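PDB 3G7G: UPF0311 protein CA_C3321 from Clostridium acetobutylicum ATCC 824, which is of unknown function but belongs to the UPF0311 (DUF3237) family and folds as a closed antiparallel beta barrel that assembles with further copies of itself. Local coordinates for residues E13-T18 with G44-N49; N49-K54 with Y77-D82; A85-E90 with F124-P129; F139-S144 with L152-I157. All blocks are in the same frame, centred on the assembly; numbering follows the deposited sequence.

Contact 1: residues E13-T18 with G44-N49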
# COMPACT_ATOMS: atom_id res chain seq x y z
N GLU A 13 -16.01 10.87 -18.19
CA GLU A 13 -15.86 11.86 -17.11
C GLU A 13 -17.01 11.66 -16.13
O GLU A 13 -18.15 11.62 -16.53
CB GLU A 13 -15.85 13.31 -17.61
CG GLU A 13 -15.24 14.27 -16.53
CD GLU A 13 -15.27 15.76 -16.92
OE1 GLU A 13 -14.97 16.08 -18.09
OE2 GLU A 13 -15.57 16.60 -16.02
N VAL A 14 -16.70 11.53 -14.85
CA VAL A 14 -17.74 11.26 -13.87
C VAL A 14 -18.09 12.49 -13.05
O VAL A 14 -19.27 12.75 -12.82
CB VAL A 14 -17.42 10.03 -12.99
CG1 VAL A 14 -17.46 8.77 -13.84
CG2 VAL A 14 -16.11 10.16 -12.29
N PHE A 15 -17.10 13.26 -12.63
CA PHE A 15 -17.32 14.50 -11.91
C PHE A 15 -16.00 15.23 -11.79
O PHE A 15 -14.95 14.71 -12.17
CB PHE A 15 -17.92 14.24 -10.52
CG PHE A 15 -17.03 13.39 -9.62
CD1 PHE A 15 -16.20 13.97 -8.68
CD2 PHE A 15 -17.04 12.01 -9.72
CE1 PHE A 15 -15.40 13.21 -7.86
CE2 PHE A 15 -16.23 11.22 -8.90
CZ PHE A 15 -15.42 11.83 -7.96
N SER A 16 -16.06 16.45 -11.28
CA SER A 16 -14.90 17.27 -10.99
C SER A 16 -14.97 17.69 -9.55
O SER A 16 -16.05 17.75 -8.96
CB SER A 16 -14.94 18.54 -11.82
OG SER A 16 -14.97 18.22 -13.19
N ILE A 17 -13.82 18.04 -9.00
CA ILE A 17 -13.79 18.71 -7.71
C ILE A 17 -12.87 19.92 -7.85
O ILE A 17 -11.78 19.79 -8.38
CB ILE A 17 -13.29 17.79 -6.57
CG1 ILE A 17 -14.05 16.47 -6.59
CG2 ILE A 17 -13.48 18.47 -5.22
CD1 ILE A 17 -13.64 15.49 -5.50
N THR A 18 -13.34 21.09 -7.42
CA THR A 18 -12.45 22.24 -7.27
C THR A 18 -12.17 22.40 -5.79
O THR A 18 -13.09 22.59 -5.00
CB THR A 18 -13.06 23.50 -7.86
OG1 THR A 18 -13.38 23.26 -9.22
CG2 THR A 18 -12.07 24.66 -7.79
N GLY A 44 -14.06 22.37 -0.85
CA GLY A 44 -14.10 21.90 -2.21
C GLY A 44 -15.51 21.65 -2.67
O GLY A 44 -16.38 21.19 -1.90
N LYS A 45 -15.73 21.92 -3.94
CA LYS A 45 -17.02 21.76 -4.53
C LYS A 45 -16.98 20.65 -5.54
O LYS A 45 -16.16 20.66 -6.44
CB LYS A 45 -17.44 23.07 -5.19
CG LYS A 45 -18.75 22.95 -5.92
CD LYS A 45 -19.34 24.33 -6.19
CE LYS A 45 -20.42 24.29 -7.24
NZ LYS A 45 -20.72 25.71 -7.66
N VAL A 46 -17.91 19.70 -5.41
CA VAL A 46 -18.00 18.53 -6.26
C VAL A 46 -19.10 18.80 -7.29
O VAL A 46 -20.20 19.22 -6.93
CB VAL A 46 -18.35 17.27 -5.46
CG1 VAL A 46 -18.43 16.05 -6.39
CG2 VAL A 46 -17.38 17.06 -4.30
N SER A 47 -18.80 18.59 -8.56
CA SER A 47 -19.81 18.77 -9.59
C SER A 47 -19.67 17.81 -10.76
O SER A 47 -18.61 17.32 -11.09
CB SER A 47 -19.86 20.24 -10.02
OG SER A 47 -18.64 20.65 -10.57
N GLY A 48 -20.80 17.49 -11.37
CA GLY A 48 -20.84 16.48 -12.41
C GLY A 48 -22.27 16.03 -12.53
O GLY A 48 -23.08 16.26 -11.62
N ASN A 49 -22.58 15.40 -13.64
CA ASN A 49 -23.95 15.01 -13.92
C ASN A 49 -24.45 14.05 -12.86
O ASN A 49 -23.88 12.99 -12.66
CB ASN A 49 -24.08 14.39 -15.31
CG ASN A 49 -25.52 14.19 -15.71
OD1 ASN A 49 -26.11 13.14 -15.42
ND2 ASN A 49 -26.12 15.20 -16.37
O HOH W 1 -21.56 11.70 -13.29
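The Phe15 ring meets Val46 obliquely, its CD1 lying 3.8 Å from CG1 of Val46. Phe51 stacks on one face of this ring and Phe154 on the other, while CG1 of Ile17, from the same strand, lies at the edge in the ring plane. Phe15 CB lies 3.2 Å from Ser47 O; with chi1 at 60°, CG sits between the backbone N and carbonyl carbon, and the ring leads away from strand 34-47. Val46 turns its other branch to Ile17: CG2 and Ile17 CG1 are 4.1 Å apart, the two side chains lying side by side. These apolar groups suit the buried face of a beta hairpin, formed by strands 11-30 and 34-47, next neighbours in the barrel wall. Ser16, Thr18, Lys45 and Ser47 occupy the other, more exposed face. Two hydrogen-bonded pairs join the backbones: Ser16 N donates to Ser47 O over 2.7 Å, nearly straight at 168°, with Ser47 N answering to Ser16 O, and Thr18 pairs with Lys45 likewise. Beyond them Gly48, lacking a side chain, brings its CA to 4.1 Å from Phe15 CA. Past Gly48 a water takes over, donating to Val14 O at 2.6 Å and to Asn49 O at 2.7 Å.

Contact 2: residues N49-K54 with Y77-D82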
# COMPACT_ATOMS: atom_id res chain seq x y z
N ASN A 49 -22.58 15.40 -13.64
CA ASN A 49 -23.95 15.01 -13.92
C ASN A 49 -24.45 14.05 -12.86
O ASN A 49 -23.88 12.99 -12.66
CB ASN A 49 -24.08 14.39 -15.31
CG ASN A 49 -25.52 14.19 -15.71
OD1 ASN A 49 -26.11 13.14 -15.42
ND2 ASN A 49 -26.12 15.20 -16.37
N ASN A 50 -25.52 14.44 -12.17
CA ASN A 50 -26.03 13.74 -10.99
C ASN A 50 -24.93 13.41 -9.97
O ASN A 50 -24.96 12.34 -9.35
CB ASN A 50 -26.80 12.47 -11.37
CG ASN A 50 -27.96 12.74 -12.31
OD1 ASN A 50 -28.07 12.12 -13.36
ND2 ASN A 50 -28.82 13.68 -11.94
N PHE A 51 -23.99 14.33 -9.79
CA PHE A 51 -22.92 14.10 -8.85
C PHE A 51 -22.45 15.44 -8.32
O PHE A 51 -21.42 15.94 -8.75
CB PHE A 51 -21.76 13.33 -9.53
CG PHE A 51 -20.98 12.49 -8.59
CD1 PHE A 51 -21.26 11.13 -8.46
CD2 PHE A 51 -19.96 13.04 -7.82
CE1 PHE A 51 -20.55 10.35 -7.58
CE2 PHE A 51 -19.21 12.25 -6.93
CZ PHE A 51 -19.50 10.91 -6.80
N ASN A 52 -23.22 16.01 -7.38
CA ASN A 52 -22.97 17.36 -6.85
C ASN A 52 -22.87 17.37 -5.32
O ASN A 52 -23.73 16.83 -4.63
CB ASN A 52 -24.07 18.31 -7.36
CG ASN A 52 -24.12 18.36 -8.91
OD1 ASN A 52 -23.21 18.89 -9.56
ND2 ASN A 52 -25.18 17.81 -9.49
N GLY A 53 -21.79 17.94 -4.77
CA GLY A 53 -21.62 17.93 -3.32
C GLY A 53 -20.49 18.80 -2.86
O GLY A 53 -20.12 19.77 -3.52
N LYS A 54 -19.94 18.45 -1.69
CA LYS A 54 -18.89 19.23 -1.09
C LYS A 54 -17.86 18.28 -0.48
O LYS A 54 -18.16 17.13 -0.19
CB LYS A 54 -19.45 20.17 -0.01
CG LYS A 54 -19.85 19.45 1.28
CD LYS A 54 -20.78 20.27 2.20
CE LYS A 54 -20.07 21.47 2.87
NZ LYS A 54 -21.09 22.48 3.45
N TYR A 77 -9.26 12.27 1.80
CA TYR A 77 -10.36 13.16 2.12
C TYR A 77 -11.68 12.51 1.70
O TYR A 77 -11.69 11.39 1.18
CB TYR A 77 -10.15 14.50 1.42
CG TYR A 77 -10.05 14.45 -0.08
CD1 TYR A 77 -11.15 14.72 -0.88
CD2 TYR A 77 -8.85 14.18 -0.70
CE1 TYR A 77 -11.04 14.69 -2.27
CE2 TYR A 77 -8.74 14.12 -2.08
CZ TYR A 77 -9.83 14.39 -2.86
OH TYR A 77 -9.70 14.35 -4.24
N ALA A 78 -12.80 13.21 1.90
CA ALA A 78 -14.12 12.64 1.73
C ALA A 78 -15.04 13.72 1.21
O ALA A 78 -14.80 14.92 1.39
CB ALA A 78 -14.67 12.11 3.05
N ILE A 79 -16.07 13.27 0.52
CA ILE A 79 -17.04 14.18 -0.01
C ILE A 79 -18.39 13.71 0.47
O ILE A 79 -18.57 12.55 0.81
CB ILE A 79 -17.00 14.30 -1.54
CG1 ILE A 79 -17.18 12.98 -2.26
CG2 ILE A 79 -15.64 14.80 -2.01
CD1 ILE A 79 -17.05 13.15 -3.76
N ARG A 80 -19.32 14.65 0.54
CA ARG A 80 -20.68 14.39 0.87
C ARG A 80 -21.51 14.90 -0.27
O ARG A 80 -21.43 16.08 -0.60
CB ARG A 80 -21.06 15.16 2.11
CG ARG A 80 -22.54 15.04 2.45
CD ARG A 80 -22.70 14.71 3.88
NE ARG A 80 -22.91 13.29 3.98
CZ ARG A 80 -22.35 12.49 4.87
NH1 ARG A 80 -21.43 12.94 5.73
NH2 ARG A 80 -22.66 11.22 4.84
N LEU A 81 -22.31 14.03 -0.85
CA LEU A 81 -23.21 14.41 -1.91
C LEU A 81 -24.52 14.96 -1.37
O LEU A 81 -24.89 14.73 -0.22
CB LEU A 81 -23.47 13.23 -2.83
CG LEU A 81 -22.26 12.64 -3.54
CD1 LEU A 81 -22.75 11.74 -4.68
CD2 LEU A 81 -21.39 13.76 -4.07
N ASP A 82 -25.22 15.66 -2.24
CA ASP A 82 -26.44 16.34 -1.90
C ASP A 82 -27.60 15.38 -1.57
O ASP A 82 -28.55 15.80 -0.95
CB ASP A 82 -26.84 17.30 -3.03
CG ASP A 82 -27.09 16.57 -4.34
OD1 ASP A 82 -26.75 15.35 -4.42
OD2 ASP A 82 -27.61 17.23 -5.29
O HOH W 2 -25.34 14.44 -6.44
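Lys54 and Arg80 exchange two backbone hydrogen bonds, Arg80 N to Lys54 O at 2.8 Å and Lys54 N to Arg80 O at 3.0 Å, as an antiparallel hydrogen-bonded pair. Asp82 N donates to Asn52 O at 3.0 Å, a more bent bond at 147°. A water bridges this end, accepting from Asn52 N and donating to OD1 of Asp82, whose carboxylate suits the solvent-rich end of the hairpin. In a CA-H...O contact Gly53 CA approaches Arg80 O to 3.3 Å, a closeness that suits glycine because a CB here would point toward the other strand.

The apolar contacts gather round Phe51. Leu81 CG is anti to its carbonyl carbon (chi1 -61°), and CD1 sits over the centre of one ring face, a CH-pi contact 3.9 Å from the centroid and 12° off the normal. CD2, the other Leu81 branch, touches CE2 of the ring. At the ring edge Ile79 CD1 comes within 3.9 Å of CE2, the two side chains crossing at about a right angle. Branched aliphatics thus cover one face and part of the edge of this ring.

Strands 53-65 and 71-81 form this hairpin; strand 34-47 flanks the first and strand 86-96 the second.

Contact 3: residues A85-E90 with F124-P129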
# COMPACT_ATOMS: atom_id res chain seq x y z
N ALA A 85 -25.21 10.85 0.67
CA ALA A 85 -24.17 9.79 0.57
C ALA A 85 -22.77 10.35 0.72
O ALA A 85 -22.50 11.46 0.31
CB ALA A 85 -24.27 9.08 -0.77
N ALA A 86 -21.87 9.58 1.33
CA ALA A 86 -20.49 9.95 1.46
C ALA A 86 -19.62 9.07 0.59
O ALA A 86 -19.96 7.93 0.28
CB ALA A 86 -20.03 9.84 2.91
N ILE A 87 -18.47 9.62 0.20
CA ILE A 87 -17.42 8.89 -0.51
C ILE A 87 -16.10 9.30 0.08
O ILE A 87 -15.80 10.47 0.15
CB ILE A 87 -17.40 9.23 -2.03
CG1 ILE A 87 -18.78 8.97 -2.66
CG2 ILE A 87 -16.33 8.37 -2.77
CD1 ILE A 87 -19.39 10.11 -3.33
N TYR A 88 -15.33 8.30 0.49
CA TYR A 88 -14.00 8.45 1.00
C TYR A 88 -13.01 8.17 -0.13
O TYR A 88 -13.10 7.14 -0.82
CB TYR A 88 -13.80 7.49 2.15
CG TYR A 88 -12.40 7.46 2.64
CD1 TYR A 88 -11.82 8.59 3.21
CD2 TYR A 88 -11.64 6.31 2.52
CE1 TYR A 88 -10.49 8.57 3.65
CE2 TYR A 88 -10.34 6.27 2.97
CZ TYR A 88 -9.77 7.41 3.52
OH TYR A 88 -8.48 7.36 3.98
N ILE A 89 -12.08 9.08 -0.32
CA ILE A 89 -11.19 9.09 -1.48
C ILE A 89 -9.76 8.99 -1.00
O ILE A 89 -9.38 9.75 -0.13
CB ILE A 89 -11.33 10.41 -2.27
CG1 ILE A 89 -12.78 10.65 -2.61
CG2 ILE A 89 -10.47 10.40 -3.57
CD1 ILE A 89 -13.00 11.71 -3.60
N GLU A 90 -9.01 8.03 -1.54
CA GLU A 90 -7.56 7.98 -1.46
C GLU A 90 -7.07 8.21 -2.88
O GLU A 90 -7.36 7.40 -3.75
CB GLU A 90 -7.12 6.61 -0.99
CG GLU A 90 -6.56 6.53 0.38
CD GLU A 90 -5.06 6.87 0.40
OE1 GLU A 90 -4.62 7.70 -0.47
OE2 GLU A 90 -4.32 6.32 1.27
N PHE A 124 -11.94 4.67 -4.24
CA PHE A 124 -13.11 5.09 -3.51
C PHE A 124 -13.65 4.07 -2.53
O PHE A 124 -13.56 2.87 -2.76
CB PHE A 124 -14.24 5.47 -4.46
CG PHE A 124 -13.87 6.53 -5.45
CD1 PHE A 124 -13.77 7.85 -5.07
CD2 PHE A 124 -13.58 6.20 -6.75
CE1 PHE A 124 -13.42 8.82 -6.02
CE2 PHE A 124 -13.25 7.16 -7.66
CZ PHE A 124 -13.16 8.45 -7.31
N GLU A 125 -14.25 4.57 -1.45
CA GLU A 125 -14.97 3.76 -0.49
C GLU A 125 -16.34 4.39 -0.31
O GLU A 125 -16.43 5.56 -0.06
CB GLU A 125 -14.18 3.69 0.80
CG GLU A 125 -14.83 2.89 1.86
CD GLU A 125 -14.06 2.88 3.09
OE1 GLU A 125 -14.34 3.71 3.96
OE2 GLU A 125 -13.17 2.04 3.20
N THR A 126 -17.41 3.62 -0.54
CA THR A 126 -18.78 4.12 -0.54
C THR A 126 -19.65 3.20 0.35
O THR A 126 -19.23 2.11 0.68
CB THR A 126 -19.35 4.15 -1.96
OG1 THR A 126 -19.35 2.83 -2.49
CG2 THR A 126 -18.50 5.02 -2.86
N TYR A 127 -20.84 3.67 0.76
CA TYR A 127 -21.64 3.01 1.82
C TYR A 127 -23.10 2.84 1.44
O TYR A 127 -24.00 2.78 2.30
CB TYR A 127 -21.51 3.77 3.15
CG TYR A 127 -20.11 4.29 3.33
CD1 TYR A 127 -19.14 3.50 3.93
CD2 TYR A 127 -19.73 5.52 2.82
CE1 TYR A 127 -17.84 3.95 4.04
CE2 TYR A 127 -18.43 5.98 2.95
CZ TYR A 127 -17.48 5.17 3.54
OH TYR A 127 -16.16 5.60 3.69
N SER A 128 -23.32 2.71 0.14
CA SER A 128 -24.66 2.63 -0.38
C SER A 128 -24.58 1.96 -1.72
O SER A 128 -23.65 2.24 -2.45
CB SER A 128 -25.19 4.06 -0.48
OG SER A 128 -26.09 4.21 -1.53
N PRO A 129 -25.53 1.03 -2.04
CA PRO A 129 -25.62 0.43 -3.39
C PRO A 129 -25.62 1.38 -4.59
O PRO A 129 -25.20 0.99 -5.67
CB PRO A 129 -26.97 -0.31 -3.33
CG PRO A 129 -27.04 -0.76 -1.94
CD PRO A 129 -26.53 0.43 -1.15
O HOH W 3 -21.99 5.97 -0.01
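In the barrel wall, where strand 86-96 lies antiparallel beside strand 117-126, Tyr88 and Glu125 form a hydrogen-bonded pair. Tyr88 N donates to Glu125 O at 3.0 Å, close to straight at 169°, and Glu125 N returns a bond to Tyr88 O. Their side chains cross obliquely on one face of the sheet, with ring and carboxylate planes 41° apart. Tyr127 hooks back over this pair: its OH donates to Glu125 OE1 at 2.6 Å, meeting the anti lone pair of that oxygen, and also packs 3.4 Å from Tyr88 CB. This face borders a second subunit: Arg36 of the second subunit forms a salt bridge with the same OE1 and Ser62 of that subunit hydrogen-bonds to Tyr88 OH, so polar tips on aromatic and acidic residues suit the interface.

The opposite face of this wall is largely apolar and lies within the barrel. Phe124 holds CG anti to its carbonyl carbon (chi1 -57°); CD1 of the ring is 3.5 Å from CG2 of Ile87, which lies at a slant to it. Ile89 lies alongside it, placing CD1 at the ring edge, in plane, 3.8 Å from CE1. Beta-branched isoleucines fit these strand positions and pack against the ring. Where the strands part, the edge of the Tyr127 ring meets Ala86 O at CD2, 3.5 Å away, and a water links the backbones, donating to Ala86 O and accepting from Tyr127 N.

Contact 4: residues F139-S144 with L152-I157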
# COMPACT_ATOMS: atom_id res chain seq x y z
N PHE A 139 -10.24 4.13 -12.21
CA PHE A 139 -10.40 5.55 -12.47
C PHE A 139 -9.04 6.23 -12.62
O PHE A 139 -8.03 5.81 -12.05
CB PHE A 139 -11.07 6.24 -11.28
CG PHE A 139 -12.49 5.85 -11.06
CD1 PHE A 139 -13.52 6.67 -11.48
CD2 PHE A 139 -12.80 4.68 -10.41
CE1 PHE A 139 -14.82 6.33 -11.26
CE2 PHE A 139 -14.10 4.33 -10.18
CZ PHE A 139 -15.12 5.15 -10.62
N VAL A 140 -9.06 7.31 -13.39
CA VAL A 140 -7.92 8.18 -13.57
C VAL A 140 -8.39 9.59 -13.30
O VAL A 140 -9.50 9.98 -13.69
CB VAL A 140 -7.38 8.12 -15.01
CG1 VAL A 140 -6.33 9.18 -15.20
CG2 VAL A 140 -6.79 6.77 -15.33
N CYS A 141 -7.53 10.36 -12.65
CA CYS A 141 -7.80 11.75 -12.34
C CYS A 141 -6.77 12.69 -13.02
O CYS A 141 -5.56 12.48 -12.93
CB CYS A 141 -7.81 11.90 -10.82
SG CYS A 141 -7.96 13.53 -10.16
N CYS A 142 -7.27 13.68 -13.76
CA CYS A 142 -6.45 14.72 -14.37
C CYS A 142 -6.58 15.98 -13.55
O CYS A 142 -7.69 16.46 -13.36
CB CYS A 142 -6.91 15.01 -15.80
SG CYS A 142 -6.62 13.60 -16.90
N ALA A 143 -5.47 16.51 -13.07
CA ALA A 143 -5.49 17.63 -12.16
C ALA A 143 -4.70 18.78 -12.75
O ALA A 143 -3.87 18.57 -13.64
CB ALA A 143 -4.93 17.24 -10.81
N SER A 144 -5.00 19.99 -12.27
CA SER A 144 -4.19 21.19 -12.55
C SER A 144 -4.21 22.19 -11.41
O SER A 144 -4.98 22.05 -10.46
CB SER A 144 -4.69 21.88 -13.82
OG SER A 144 -6.10 21.79 -13.93
N LEU A 152 -9.69 18.97 -10.16
CA LEU A 152 -9.57 17.54 -10.41
C LEU A 152 -10.72 17.10 -11.27
O LEU A 152 -11.85 17.38 -10.94
CB LEU A 152 -9.63 16.78 -9.10
CG LEU A 152 -8.65 17.22 -8.03
CD1 LEU A 152 -9.13 16.71 -6.67
CD2 LEU A 152 -7.26 16.73 -8.40
N LYS A 153 -10.43 16.45 -12.38
CA LYS A 153 -11.44 15.83 -13.23
C LYS A 153 -11.27 14.31 -13.16
O LYS A 153 -10.18 13.80 -13.40
CB LYS A 153 -11.30 16.29 -14.68
CG LYS A 153 -11.98 17.61 -14.94
CD LYS A 153 -11.37 18.40 -16.13
CE LYS A 153 -12.41 19.39 -16.68
NZ LYS A 153 -11.84 20.59 -17.39
N PHE A 154 -12.35 13.61 -12.83
CA PHE A 154 -12.30 12.20 -12.53
C PHE A 154 -12.87 11.43 -13.72
O PHE A 154 -13.92 11.79 -14.25
CB PHE A 154 -13.09 11.88 -11.27
CG PHE A 154 -12.40 12.25 -10.00
CD1 PHE A 154 -11.74 11.29 -9.26
CD2 PHE A 154 -12.43 13.55 -9.54
CE1 PHE A 154 -11.09 11.64 -8.06
CE2 PHE A 154 -11.81 13.90 -8.37
CZ PHE A 154 -11.14 12.94 -7.62
N TYR A 155 -12.16 10.37 -14.13
CA TYR A 155 -12.57 9.57 -15.29
C TYR A 155 -12.69 8.11 -14.93
O TYR A 155 -11.79 7.51 -14.35
CB TYR A 155 -11.57 9.73 -16.41
CG TYR A 155 -11.49 11.12 -16.98
CD1 TYR A 155 -12.31 11.52 -18.01
CD2 TYR A 155 -10.58 12.02 -16.48
CE1 TYR A 155 -12.22 12.81 -18.54
CE2 TYR A 155 -10.48 13.28 -16.98
CZ TYR A 155 -11.28 13.67 -18.01
OH TYR A 155 -11.16 14.95 -18.49
N LYS A 156 -13.83 7.52 -15.26
CA LYS A 156 -14.03 6.11 -15.08
C LYS A 156 -13.51 5.41 -16.31
O LYS A 156 -13.88 5.77 -17.42
CB LYS A 156 -15.52 5.84 -14.88
CG LYS A 156 -15.87 4.44 -14.52
CD LYS A 156 -17.27 4.11 -15.08
CE LYS A 156 -17.14 3.77 -16.59
NZ LYS A 156 -18.45 3.63 -17.29
N ILE A 157 -12.65 4.41 -16.14
CA ILE A 157 -12.16 3.61 -17.26
C ILE A 157 -13.20 2.53 -17.51
O ILE A 157 -13.57 1.76 -16.61
CB ILE A 157 -10.76 3.00 -16.97
CG1 ILE A 157 -9.73 4.10 -16.70
CG2 ILE A 157 -10.31 2.01 -18.07
CD1 ILE A 157 -9.51 5.07 -17.82
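Phe139 reaches across to Tyr155 and Lys156 along its whole length. Its CB lies 3.4 Å from Tyr155 O, and CG is only slightly farther from that oxygen. CD1 meets both Tyr155 O and Lys156 CA, CE1 comes 3.7 Å from Lys156 CB, and CZ at the tip meets Lys156 CG. The lysine therefore lends its aliphatic stem to a buried ring, while its ammonium group extends beyond toward Glu12, a long and weak ion pair. Phe124, from the preceding strand, meets the Phe139 ring edge-to-face.

Strands 139-144 and 150-157 are the last two of the barrel and form a beta hairpin. Val140 pairs with Tyr155, where Tyr155 N donates to Val140 O at 2.7 Å, and Cys142 pairs with Lys153, where Lys153 N reaches Cys142 O along a nearly straight 171° path.

On the face shared with Phe139, Cys141 holds SG anti to its backbone N (chi1 174°). The sulfur stands over the centre of the Phe154 ring, 4.2 Å from the centroid and 11° off the normal, a sulfur-aromatic contact. SG also touches Leu152 CD2 at 3.7 Å. That methyl packs tightly on CB of Ala143, at 3.4 Å, a place that suits so small a residue.

On the other face Cys142 SG approaches the Tyr155 ring obliquely, 3.9 Å from CE2, and Val140 CG2 meets Ile157 CD1. Here the third subunit closes in: its Met9 packs on Cys142, Tyr155 and Ile157, and Val140 of that subunit packs on Val140 of this chain.

All four contacts belong to one closed antiparallel barrel whose eight strands are neighbours in chain order. Contacts 1, 2, 3 and 4 follow one another along the chain; 1, 2 and 4 lie within hairpins, whereas 3 joins strands separated by the helix 102-107. Contacts 1 and 2 are closest, with centres about 7 Å apart, and contacts 3 and 4 lie about 16 Å apart. Strands 11-30 and 150-157 close the barrel through the bonds Ile17 N to Leu152 O and Val14 N to Phe154 O, linking contacts 1 and 4. Aromatic side chains from all four meet inside, while contacts 2 and 3 face the second subunit and contact 4 the third.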